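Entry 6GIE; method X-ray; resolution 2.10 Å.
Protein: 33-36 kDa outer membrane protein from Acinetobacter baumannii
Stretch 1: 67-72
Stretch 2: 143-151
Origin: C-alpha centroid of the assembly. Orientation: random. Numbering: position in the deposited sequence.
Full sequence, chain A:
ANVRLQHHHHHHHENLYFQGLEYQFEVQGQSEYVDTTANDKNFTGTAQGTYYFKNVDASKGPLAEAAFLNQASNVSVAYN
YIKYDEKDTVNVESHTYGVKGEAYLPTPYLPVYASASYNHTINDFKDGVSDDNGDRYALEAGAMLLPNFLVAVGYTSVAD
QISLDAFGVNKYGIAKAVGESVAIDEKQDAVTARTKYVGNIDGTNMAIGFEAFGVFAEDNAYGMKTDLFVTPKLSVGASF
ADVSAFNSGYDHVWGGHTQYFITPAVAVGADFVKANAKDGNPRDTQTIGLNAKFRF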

# COMPACT_ATOMS: atom_id res chain seq x y z
N ALA A 67 6.62 -8.91 2.70
CA ALA A 67 7.06 -8.06 3.87
C ALA A 67 6.03 -8.20 5.00
O ALA A 67 6.36 -8.47 6.21
CB ALA A 67 7.26 -6.59 3.52
N PHE A 68 4.78 -7.99 4.62
CA PHE A 68 3.66 -8.26 5.55
C PHE A 68 3.65 -9.69 6.15
O PHE A 68 3.57 -9.89 7.40
CB PHE A 68 2.33 -7.98 4.90
CG PHE A 68 1.18 -8.15 5.84
CD1 PHE A 68 0.91 -7.19 6.80
CD2 PHE A 68 0.40 -9.26 5.77
CE1 PHE A 68 -0.17 -7.38 7.70
CE2 PHE A 68 -0.70 -9.45 6.64
CZ PHE A 68 -0.97 -8.52 7.61
N LEU A 69 3.81 -10.68 5.32
CA LEU A 69 3.82 -12.03 5.83
C LEU A 69 5.02 -12.33 6.72
O LEU A 69 4.94 -13.20 7.56
CB LEU A 69 3.72 -13.06 4.71
CG LEU A 69 2.40 -13.05 3.88
CD1 LEU A 69 2.51 -13.92 2.66
CD2 LEU A 69 1.26 -13.55 4.75
N ASN A 70 6.17 -11.70 6.57
CA ASN A 70 7.05 -11.95 7.63
C ASN A 70 7.18 -10.82 8.69
O ASN A 70 8.07 -10.82 9.48
CB ASN A 70 8.31 -12.84 7.34
CG ASN A 70 8.95 -12.71 5.97
OD1 ASN A 70 10.14 -12.66 5.99
ND2 ASN A 70 8.23 -12.94 4.82
N GLN A 71 6.18 -9.93 8.73
CA GLN A 71 6.09 -8.88 9.73
C GLN A 71 7.40 -8.15 9.75
O GLN A 71 8.03 -8.00 10.78
CB GLN A 71 5.73 -9.50 11.11
CG GLN A 71 4.34 -10.12 11.00
CD GLN A 71 4.00 -11.05 12.14
OE1 GLN A 71 3.88 -10.61 13.27
NE2 GLN A 71 3.80 -12.34 11.85
N ALA A 72 7.81 -7.70 8.58
CA ALA A 72 9.13 -7.09 8.42
C ALA A 72 9.05 -5.60 8.73
O ALA A 72 8.54 -4.78 7.94
CB ALA A 72 9.61 -7.31 7.02
N ALA A 143 -2.80 -4.23 16.22
CA ALA A 143 -2.41 -5.58 16.59
C ALA A 143 -2.76 -6.59 15.50
O ALA A 143 -3.65 -6.34 14.70
CB ALA A 143 -3.10 -5.94 17.94
N MET A 144 -2.03 -7.70 15.48
CA MET A 144 -2.40 -8.86 14.69
C MET A 144 -3.31 -9.78 15.51
O MET A 144 -2.87 -10.67 16.28
CB MET A 144 -1.18 -9.61 14.17
CG MET A 144 -0.89 -9.10 12.75
SD MET A 144 0.63 -9.65 12.06
CE MET A 144 0.52 -11.45 11.86
N LEU A 145 -4.60 -9.55 15.31
CA LEU A 145 -5.60 -10.28 16.07
C LEU A 145 -5.60 -11.77 15.72
O LEU A 145 -6.00 -12.56 16.53
CB LEU A 145 -6.98 -9.64 15.87
CG LEU A 145 -7.09 -8.18 16.37
CD1 LEU A 145 -8.54 -7.72 16.33
CD2 LEU A 145 -6.56 -7.95 17.78
N LEU A 146 -5.16 -12.15 14.53
CA LEU A 146 -4.99 -13.55 14.19
C LEU A 146 -3.77 -13.48 13.32
O LEU A 146 -3.40 -12.43 12.89
CB LEU A 146 -6.21 -14.12 13.41
CG LEU A 146 -7.55 -14.44 14.10
CD1 LEU A 146 -8.55 -15.02 13.10
CD2 LEU A 146 -7.38 -15.46 15.20
N PRO A 147 -3.09 -14.60 13.14
CA PRO A 147 -1.95 -14.51 12.25
C PRO A 147 -2.34 -13.97 10.86
O PRO A 147 -3.38 -14.31 10.34
CB PRO A 147 -1.47 -15.97 12.18
CG PRO A 147 -1.84 -16.56 13.49
CD PRO A 147 -3.15 -15.89 13.88
N ASN A 148 -1.48 -13.11 10.30
CA ASN A 148 -1.71 -12.37 9.04
C ASN A 148 -2.92 -11.44 8.97
O ASN A 148 -3.34 -11.02 7.87
CB ASN A 148 -1.69 -13.34 7.88
CG ASN A 148 -0.50 -14.30 7.95
OD1 ASN A 148 0.64 -13.88 8.22
ND2 ASN A 148 -0.74 -15.57 7.68
N PHE A 149 -3.51 -11.14 10.14
CA PHE A 149 -4.60 -10.21 10.17
C PHE A 149 -4.25 -9.05 11.07
O PHE A 149 -4.21 -9.19 12.31
CB PHE A 149 -5.95 -10.86 10.56
CG PHE A 149 -7.08 -9.85 10.61
CD1 PHE A 149 -7.37 -9.04 9.52
CD2 PHE A 149 -7.86 -9.72 11.74
CE1 PHE A 149 -8.43 -8.10 9.55
CE2 PHE A 149 -8.93 -8.80 11.78
CZ PHE A 149 -9.21 -7.98 10.70
N LEU A 150 -4.07 -7.90 10.43
CA LEU A 150 -3.72 -6.71 11.12
C LEU A 150 -4.91 -5.76 11.23
O LEU A 150 -5.56 -5.40 10.22
CB LEU A 150 -2.55 -6.00 10.37
CG LEU A 150 -2.09 -4.60 10.81
CD1 LEU A 150 -1.58 -4.55 12.24
CD2 LEU A 150 -0.95 -4.13 9.87
N VAL A 151 -5.15 -5.31 12.45
CA VAL A 151 -6.00 -4.17 12.67
C VAL A 151 -5.21 -3.01 13.32
O VAL A 151 -4.53 -3.21 14.32
CB VAL A 151 -7.13 -4.55 13.63
CG1 VAL A 151 -8.09 -3.39 13.77
CG2 VAL A 151 -7.78 -5.78 13.11

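How are the two backbones arranged? Stretch 1 is the end of a helix, 67-69, followed by a turn in which Gln71 N bonds to Phe68 O (2.9 Å) and Ala72 N to Ala67 O (2.9 Å). Stretch 2 is two strand segments joined by a loop: Ala143 and Val151 pair through two backbone hydrogen bonds, and a type II turn from Leu146 to Phe149 is closed by Phe149 N to Leu146 O at 3.0 Å. The nearest CA atoms across the stretches are those of Leu69 and Asn148, 6.4 Å apart.

What does Phe68 contribute to the contact? Its t rotamer carries the ring to stretch 2, which it meets with its edge. Phe68 CE1 packs against Leu150 CB at 3.8 Å, an apolar contact, while Phe68 CE2 lies 3.3 Å from Asn148 O, where the weakly positive rim of an aromatic ring suits a carbonyl oxygen.

Which other side chains meet? Leu69 CD2 approaches Asn148 OD1 at 3.5 Å, a methyl against an amide oxygen. Gln71 reaches out to place NE2 3.4 Å from Met144 CE, again van der Waals contact.

What holds the stretches together, then? No hydrogen bond crosses between them; none of the backbone bonds described here links the two. The contacts are van der Waals in kind, and together the two stretches bury a modest 303 Å², both sides summed.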